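Local coordinates for NOL1/NOP2/sun family protein (Enterococcus faecium, PDB 3M4X), which probably methylates ribosomal RNA, as a member of the RsmB/RsmF family that joins a methyltransferase domain to a PUA-like RNA-binding domain, at residues Glu107-Leu112 with Ala125-Lys130; Lys130-Thr135 with Ser173-Arg178. All coordinates share one frame; numbering follows the deposited sequence.

Interaction 1 (Glu107-Leu112 with Ala125-Lys130); sequences EKVLDL and AQMKGK
The contact between V109 and M127 follows from the torsions of both side chains. M127, present as selenomethionine, leaves its backbone with CG beside its own N (chi1 -57°), runs on extended, and then bends at chi3 (63°), which turns CE back toward the strand. V109 holds CG1 anti to its N (chi1 -180°), leaving CG2 as the branch that faces the helix. SE of M127 lies 3.8 Å from V109 CG2, and V109 CB stands 4.1 Å from the same SE. The terminal methyl has two neighbours: CE is 3.9 Å from V109 CG2 and 3.4 Å from the carbonyl O of E107. That oxygen is already hydrogen-bonded to the backbone of L132, so CE makes only a van der Waals contact with it. The two side chains pass alongside one another, running opposite ways, and both are buried.

This is the first half of a beta-alpha-beta unit (strand 108-111, helix 118-127, strand 132-136) in the Rossmann-like methyltransferase domain. In such domains the turn after the first strand usually helps bind the methyl donor. At the far end of the strand, D111 OD1 is bonded to S120 OG, near the start of the helix, while M127 packs its last turn against the strand's beginning.

The helix ends at M127. K128 and G129 both take positive phi in a type I' turn, closed by K130 N to M127 O at 2.9 Å. The carboxylate of E107 goes elsewhere, to a salt bridge with R178, and M127 also touches L133 on the next strand.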
ATOM      1  N   GLU A 107     -12.898  -6.594   6.111  1.00 28.98           N
ATOM      2  CA  GLU A 107     -13.163  -5.236   6.566  1.00 29.39           C
ATOM      3  C   GLU A 107     -13.279  -4.282   5.391  1.00 26.96           C
ATOM      4  O   GLU A 107     -12.752  -4.537   4.309  1.00 35.53           O
ATOM      5  CB  GLU A 107     -12.044  -4.749   7.506  1.00 27.97           C
ATOM      6  CG  GLU A 107     -12.099  -5.332   8.900  1.00 28.47           C
ATOM      7  CD  GLU A 107     -11.102  -4.657   9.842  1.00 30.44           C
ATOM      8  OE1 GLU A 107      -9.996  -4.311   9.393  1.00 30.42           O
ATOM      9  OE2 GLU A 107     -11.438  -4.464  11.023  1.00 31.61           O
ATOM     10  N   LYS A 108     -13.952  -3.166   5.616  1.00 30.00           N
ATOM     11  CA  LYS A 108     -13.841  -2.030   4.711  1.00 33.50           C
ATOM     12  C   LYS A 108     -12.746  -1.104   5.245  1.00 28.53           C
ATOM     13  O   LYS A 108     -12.831  -0.602   6.369  1.00 31.08           O
ATOM     14  CB  LYS A 108     -15.188  -1.317   4.560  1.00 31.86           C
ATOM     15  CG  LYS A 108     -16.270  -2.219   3.946  1.00 35.11           C
ATOM     16  CD  LYS A 108     -17.665  -1.597   4.052  1.00 35.46           C
ATOM     17  CE  LYS A 108     -18.225  -1.702   5.457  1.00 37.55           C
ATOM     18  NZ  LYS A 108     -19.495  -0.912   5.584  1.00 42.19           N
ATOM     19  N   VAL A 109     -11.707  -0.900   4.436  1.00 26.73           N
ATOM     20  CA  VAL A 109     -10.498  -0.240   4.913  1.00 27.07           C
ATOM     21  C   VAL A 109     -10.129   0.935   4.021  1.00 24.22           C
ATOM     22  O   VAL A 109     -10.180   0.837   2.812  1.00 29.50           O
ATOM     23  CB  VAL A 109      -9.293  -1.239   4.990  1.00 27.51           C
ATOM     24  CG1 VAL A 109      -8.035  -0.543   5.500  1.00 19.89           C
ATOM     25  CG2 VAL A 109      -9.637  -2.441   5.850  1.00 24.06           C
ATOM     26  N   LEU A 110      -9.756   2.055   4.629  1.00 28.75           N
ATOM     27  CA  LEU A 110      -9.355   3.228   3.862  1.00 29.05           C
ATOM     28  C   LEU A 110      -7.906   3.588   4.173  1.00 26.91           C
ATOM     29  O   LEU A 110      -7.525   3.664   5.330  1.00 29.70           O
ATOM     30  CB  LEU A 110     -10.286   4.418   4.170  1.00 26.45           C
ATOM     31  CG  LEU A 110      -9.937   5.772   3.529  1.00 26.09           C
ATOM     32  CD1 LEU A 110     -10.066   5.694   2.013  1.00 23.99           C
ATOM     33  CD2 LEU A 110     -10.832   6.879   4.073  1.00 26.51           C
ATOM     34  N   ASP A 111      -7.105   3.754   3.128  1.00 28.53           N
ATOM     35  CA  ASP A 111      -5.775   4.345   3.223  1.00 30.63           C
ATOM     36  C   ASP A 111      -5.893   5.740   2.622  1.00 32.15           C
ATOM     37  O   ASP A 111      -5.928   5.900   1.398  1.00 34.34           O
ATOM     38  CB  ASP A 111      -4.760   3.520   2.427  1.00 31.25           C
ATOM     39  CG  ASP A 111      -3.314   3.874   2.771  1.00 37.98           C
ATOM     40  OD1 ASP A 111      -2.390   3.191   2.267  1.00 35.38           O
ATOM     41  OD2 ASP A 111      -3.089   4.833   3.544  1.00 38.22           O
ATOM     42  N   LEU A 112      -5.972   6.747   3.479  1.00 32.06           N
ATOM     43  CA  LEU A 112      -6.386   8.082   3.042  1.00 34.80           C
ATOM     44  C   LEU A 112      -5.303   8.894   2.312  1.00 36.44           C
ATOM     45  O   LEU A 112      -5.588   9.597   1.350  1.00 40.38           O
ATOM     46  CB  LEU A 112      -6.964   8.857   4.228  1.00 32.68           C
ATOM     47  CG  LEU A 112      -7.626  10.209   3.972  1.00 33.08           C
ATOM     48  CD1 LEU A 112      -8.807  10.094   3.015  1.00 28.35           C
ATOM     49  CD2 LEU A 112      -8.078  10.787   5.284  1.00 38.70           C
ATOM     50  N   ALA A 125      -2.149  -7.258   2.087  1.00 26.31           N
ATOM     51  CA  ALA A 125      -1.573  -8.558   2.443  1.00 31.11           C
ATOM     52  C   ALA A 125      -2.340  -9.105   3.628  1.00 35.50           C
ATOM     53  O   ALA A 125      -2.588 -10.303   3.718  1.00 34.96           O
ATOM     54  CB  ALA A 125      -0.060  -8.437   2.780  1.00 29.41           C
ATOM     55  N   GLN A 126      -2.725  -8.208   4.537  1.00 31.99           N
ATOM     56  CA  GLN A 126      -3.444  -8.599   5.741  1.00 25.11           C
ATOM     57  C   GLN A 126      -4.867  -9.082   5.417  1.00 33.70           C
ATOM     58  O   GLN A 126      -5.402  -9.981   6.071  1.00 33.28           O
ATOM     59  CB  GLN A 126      -3.507  -7.422   6.713  1.00 27.22           C
ATOM     60  CG  GLN A 126      -2.226  -7.163   7.526  1.00 25.59           C
ATOM     61  CD  GLN A 126      -2.208  -5.754   8.141  1.00 29.56           C
ATOM     62  OE1 GLN A 126      -3.061  -4.917   7.835  1.00 27.91           O
ATOM     63  NE2 GLN A 126      -1.241  -5.499   9.014  1.00 26.67           N
HETATM   64  N   MSE A 127      -5.468  -8.486   4.393  1.00 29.59           N
HETATM   65  CA  MSE A 127      -6.869  -8.731   4.075  1.00 29.33           C
HETATM   66  C   MSE A 127      -7.110  -9.960   3.212  1.00 27.77           C
HETATM   67  O   MSE A 127      -8.245 -10.415   3.089  1.00 33.58           O
HETATM   68  CB  MSE A 127      -7.465  -7.494   3.423  1.00 27.88           C
HETATM   69  CG  MSE A 127      -7.319  -6.273   4.304  1.00 33.20           C
HETATM   70 SE   MSE A 127      -7.808  -4.662   3.354  1.00 43.69          SE
HETATM   71  CE  MSE A 127      -9.676  -5.144   3.048  1.00 27.35           C
ATOM     72  N   LYS A 128      -6.039 -10.488   2.626  1.00 36.07           N
ATOM     73  CA  LYS A 128      -6.074 -11.750   1.891  1.00 35.10           C
ATOM     74  C   LYS A 128      -7.148 -11.754   0.801  1.00 33.04           C
ATOM     75  O   LYS A 128      -7.807 -12.764   0.567  1.00 35.33           O
ATOM     76  CB  LYS A 128      -6.265 -12.918   2.862  1.00 33.59           C
ATOM     77  CG  LYS A 128      -5.120 -13.055   3.840  1.00 47.16           C
ATOM     78  CD  LYS A 128      -5.541 -13.769   5.112  1.00 59.78           C
ATOM     79  CE  LYS A 128      -5.034 -15.196   5.150  1.00 70.40           C
ATOM     80  NZ  LYS A 128      -5.215 -15.798   6.503  1.00 74.64           N
ATOM     81  N   GLY A 129      -7.311 -10.611   0.144  1.00 30.81           N
ATOM     82  CA  GLY A 129      -8.256 -10.473  -0.950  1.00 35.23           C
ATOM     83  C   GLY A 129      -9.717 -10.388  -0.531  1.00 32.33           C
ATOM     84  O   GLY A 129     -10.598 -10.335  -1.381  1.00 34.90           O
ATOM     85  N   LYS A 130      -9.977 -10.403   0.773  1.00 26.96           N
ATOM     86  CA  LYS A 130     -11.346 -10.245   1.289  1.00 25.79           C
ATOM     87  C   LYS A 130     -11.632  -8.832   1.798  1.00 32.97           C
ATOM     88  O   LYS A 130     -10.750  -8.148   2.352  1.00 30.64           O
ATOM     89  CB  LYS A 130     -11.615 -11.262   2.396  1.00 36.04           C
ATOM     90  CG  LYS A 130     -11.387 -12.705   1.939  1.00 46.65           C
ATOM     91  CD  LYS A 130     -12.167 -13.697   2.780  1.00 59.36           C
ATOM     92  CE  LYS A 130     -11.945 -15.133   2.283  1.00 66.54           C
ATOM     93  NZ  LYS A 130     -12.580 -16.157   3.170  1.00 69.24           N
TER

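Interaction 2 (Lys130-Thr135 with Ser173-Arg178); sequences KGLLVT and SGFFDR
L132 and V134 of one strand reach F175 and F176 across an intervening strand of the Rossmann-like sheet. Strand 108-111 pairs in parallel with both 132-136 and 176-182, and the closest CA atoms here, those of L132 and F176, are 9.2 Å apart, a spacing that leaves room for it. Accordingly, no hydrogen bond joins the two segments; their contact is entirely between side chains on one face of the sheet.

The apolar contacts form two pairs, each crossing at about a right angle, with the aliphatic methyl at the ring edge, near the ring plane. L132 CD2 meets F175 at CZ (3.7 Å) and CE2 (3.8 Å). V134 CG1 meets F176 at CE2 (3.4 Å) and CZ (3.6 Å), and the other methyl, CG2, is 4.1 Å from CZ. The close fit of CG1 goes with an eclipsed torsion (chi1 2°), a strained conformation that makes its exact position less certain. L110, on the strand between, touches both V134 and F176, while L358 and P360 lie against L132 and F175 respectively.

Polar and cation-pi interactions are made to residues around the contact. K108 approaches the F175 ring in a cation-pi contact and its NZ bonds to F175 O. At the corner, D177 divides its carboxylate, OD1 pairing with K225 NZ and OD2 accepting from K108 N.

Ring-to-ring packing settles the two phenylalanines against each other. F175 has CG anti to its N (chi1 179°), whereas F176 has CG beside its N (chi1 -64°). The ring planes are nearly perpendicular, and the edge of F175 meets the face of F176, with F175 CD2 3.4 Å above the F176 ring plane, over its centre.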
ATOM      1  N   LYS A 130      -9.977 -10.403   0.773  1.00 26.96           N
ATOM      2  CA  LYS A 130     -11.346 -10.245   1.289  1.00 25.79           C
ATOM      3  C   LYS A 130     -11.632  -8.832   1.798  1.00 32.97           C
ATOM      4  O   LYS A 130     -10.750  -8.148   2.352  1.00 30.64           O
ATOM      5  CB  LYS A 130     -11.615 -11.262   2.396  1.00 36.04           C
ATOM      6  CG  LYS A 130     -11.387 -12.705   1.939  1.00 46.65           C
ATOM      7  CD  LYS A 130     -12.167 -13.697   2.780  1.00 59.36           C
ATOM      8  CE  LYS A 130     -11.945 -15.133   2.283  1.00 66.54           C
ATOM      9  NZ  LYS A 130     -12.580 -16.157   3.170  1.00 69.24           N
ATOM     10  N   GLY A 131     -12.875  -8.404   1.618  1.00 33.83           N
ATOM     11  CA  GLY A 131     -13.287  -7.080   2.013  1.00 29.15           C
ATOM     12  C   GLY A 131     -13.010  -6.073   0.924  1.00 26.74           C
ATOM     13  O   GLY A 131     -12.901  -6.425  -0.241  1.00 31.69           O
ATOM     14  N   LEU A 132     -12.897  -4.809   1.308  1.00 32.76           N
ATOM     15  CA  LEU A 132     -12.714  -3.729   0.353  1.00 32.20           C
ATOM     16  C   LEU A 132     -11.657  -2.755   0.841  1.00 28.86           C
ATOM     17  O   LEU A 132     -11.763  -2.204   1.930  1.00 27.89           O
ATOM     18  CB  LEU A 132     -14.023  -2.978   0.140  1.00 29.30           C
ATOM     19  CG  LEU A 132     -13.933  -1.683  -0.670  1.00 32.66           C
ATOM     20  CD1 LEU A 132     -13.523  -1.942  -2.117  1.00 36.60           C
ATOM     21  CD2 LEU A 132     -15.238  -0.908  -0.620  1.00 23.07           C
ATOM     22  N   LEU A 133     -10.645  -2.529   0.016  1.00 28.75           N
ATOM     23  CA  LEU A 133      -9.576  -1.609   0.364  1.00 28.92           C
ATOM     24  C   LEU A 133      -9.726  -0.411  -0.539  1.00 27.79           C
ATOM     25  O   LEU A 133      -9.520  -0.525  -1.747  1.00 31.48           O
ATOM     26  CB  LEU A 133      -8.208  -2.259   0.096  1.00 31.33           C
ATOM     27  CG  LEU A 133      -6.906  -1.772   0.763  1.00 37.52           C
ATOM     28  CD1 LEU A 133      -5.734  -1.798  -0.215  1.00 41.22           C
ATOM     29  CD2 LEU A 133      -7.006  -0.420   1.420  1.00 32.77           C
ATOM     30  N   VAL A 134     -10.086   0.741   0.007  1.00 28.16           N
ATOM     31  CA  VAL A 134      -9.974   1.932  -0.821  1.00 24.38           C
ATOM     32  C   VAL A 134      -8.725   2.744  -0.482  1.00 28.75           C
ATOM     33  O   VAL A 134      -8.408   3.008   0.680  1.00 30.91           O
ATOM     34  CB  VAL A 134     -11.313   2.735  -1.027  1.00 36.31           C
ATOM     35  CG1 VAL A 134     -12.478   2.120  -0.266  1.00 32.82           C
ATOM     36  CG2 VAL A 134     -11.141   4.212  -0.773  1.00 33.08           C
ATOM     37  N   THR A 135      -7.978   3.059  -1.530  1.00 30.00           N
ATOM     38  CA  THR A 135      -6.662   3.642  -1.388  1.00 30.45           C
ATOM     39  C   THR A 135      -6.690   4.941  -2.143  1.00 32.70           C
ATOM     40  O   THR A 135      -6.831   4.962  -3.359  1.00 36.95           O
ATOM     41  CB  THR A 135      -5.587   2.757  -2.022  1.00 37.87           C
ATOM     42  OG1 THR A 135      -5.855   1.387  -1.727  1.00 52.16           O
ATOM     43  CG2 THR A 135      -4.259   3.109  -1.468  1.00 31.45           C
ATOM     44  N   SER A 173     -19.335   8.435   4.120  1.00 42.14           N
ATOM     45  CA  SER A 173     -19.752   8.787   5.468  1.00 46.34           C
ATOM     46  C   SER A 173     -20.175   7.534   6.246  1.00 42.15           C
ATOM     47  O   SER A 173     -21.017   6.762   5.777  1.00 31.94           O
ATOM     48  CB  SER A 173     -20.898   9.805   5.416  1.00 44.60           C
ATOM     49  OG  SER A 173     -21.178  10.320   6.703  1.00 51.49           O
ATOM     50  N   GLY A 174     -19.570   7.335   7.420  1.00 41.53           N
ATOM     51  CA  GLY A 174     -19.824   6.169   8.260  1.00 40.07           C
ATOM     52  C   GLY A 174     -19.560   4.788   7.655  1.00 38.75           C
ATOM     53  O   GLY A 174     -20.102   3.777   8.133  1.00 32.44           O
ATOM     54  N   PHE A 175     -18.717   4.732   6.629  1.00 36.48           N
ATOM     55  CA  PHE A 175     -18.576   3.523   5.801  1.00 34.22           C
ATOM     56  C   PHE A 175     -17.537   2.489   6.291  1.00 32.50           C
ATOM     57  O   PHE A 175     -17.792   1.283   6.257  1.00 33.92           O
ATOM     58  CB  PHE A 175     -18.285   3.947   4.356  1.00 35.51           C
ATOM     59  CG  PHE A 175     -18.087   2.800   3.389  1.00 41.74           C
ATOM     60  CD1 PHE A 175     -19.175   2.150   2.822  1.00 44.34           C
ATOM     61  CD2 PHE A 175     -16.815   2.419   2.997  1.00 38.85           C
ATOM     62  CE1 PHE A 175     -18.991   1.120   1.916  1.00 41.66           C
ATOM     63  CE2 PHE A 175     -16.623   1.396   2.090  1.00 34.30           C
ATOM     64  CZ  PHE A 175     -17.710   0.745   1.549  1.00 40.79           C
ATOM     65  N   PHE A 176     -16.387   2.963   6.762  1.00 27.66           N
ATOM     66  CA  PHE A 176     -15.227   2.104   7.004  1.00 27.66           C
ATOM     67  C   PHE A 176     -15.091   1.503   8.393  1.00 26.70           C
ATOM     68  O   PHE A 176     -15.358   2.147   9.412  1.00 32.10           O
ATOM     69  CB  PHE A 176     -13.931   2.877   6.700  1.00 26.65           C
ATOM     70  CG  PHE A 176     -13.790   3.270   5.262  1.00 25.61           C
ATOM     71  CD1 PHE A 176     -14.046   4.564   4.856  1.00 28.94           C
ATOM     72  CD2 PHE A 176     -13.425   2.331   4.310  1.00 30.90           C
ATOM     73  CE1 PHE A 176     -13.924   4.925   3.510  1.00 32.56           C
ATOM     74  CE2 PHE A 176     -13.291   2.678   2.971  1.00 29.35           C
ATOM     75  CZ  PHE A 176     -13.533   3.976   2.573  1.00 30.64           C
ATOM     76  N   ASP A 177     -14.616   0.267   8.422  1.00 26.61           N
ATOM     77  CA  ASP A 177     -14.163  -0.353   9.665  1.00 31.56           C
ATOM     78  C   ASP A 177     -12.853   0.238  10.158  1.00 28.21           C
ATOM     79  O   ASP A 177     -12.553   0.209  11.342  1.00 24.63           O
ATOM     80  CB  ASP A 177     -13.933  -1.848   9.453  1.00 34.84           C
ATOM     81  CG  ASP A 177     -15.198  -2.585   9.164  1.00 31.16           C
ATOM     82  OD1 ASP A 177     -15.997  -2.726  10.107  1.00 37.40           O
ATOM     83  OD2 ASP A 177     -15.395  -3.017   8.001  1.00 33.31           O
ATOM     84  N   ARG A 178     -12.059   0.761   9.243  1.00 31.25           N
ATOM     85  CA  ARG A 178     -10.676   1.019   9.568  1.00 32.65           C
ATOM     86  C   ARG A 178     -10.129   2.054   8.624  1.00 29.51           C
ATOM     87  O   ARG A 178     -10.330   1.965   7.410  1.00 28.38           O
ATOM     88  CB  ARG A 178      -9.901  -0.285   9.419  1.00 30.45           C
ATOM     89  CG  ARG A 178      -8.492  -0.327   9.983  1.00 29.57           C
ATOM     90  CD  ARG A 178      -8.174  -1.807  10.322  1.00 27.57           C
ATOM     91  NE  ARG A 178      -7.877  -1.922  11.734  1.00 39.70           N
ATOM     92  CZ  ARG A 178      -8.641  -2.521  12.629  1.00 42.99           C
ATOM     93  NH1 ARG A 178      -9.764  -3.110  12.279  1.00 39.35           N
ATOM     94  NH2 ARG A 178      -8.256  -2.534  13.887  1.00 56.95           N
TER

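From the N terminus, strand 108-111 comes first, and interaction 1 closes a loop of 12 residues, mostly helix, when 125-130 returns to it. K130 belongs to both contacts: it ends the turn after helix 118-127 and leads into strand 132-136. Interaction 2 then closes a second loop, of 37 residues, when 173-178 arrives. The loops are therefore in series, neither nested nor crossing. In space they adjoin, with centres 7 Å apart, because strand 108-111 lies between the two strands of interaction 2. Backbone hydrogen bonds hold it to both neighbours, V109 pairing with L132 and V134, L110 with R178 and V180. Only interaction 1 joins the helix to the sheet.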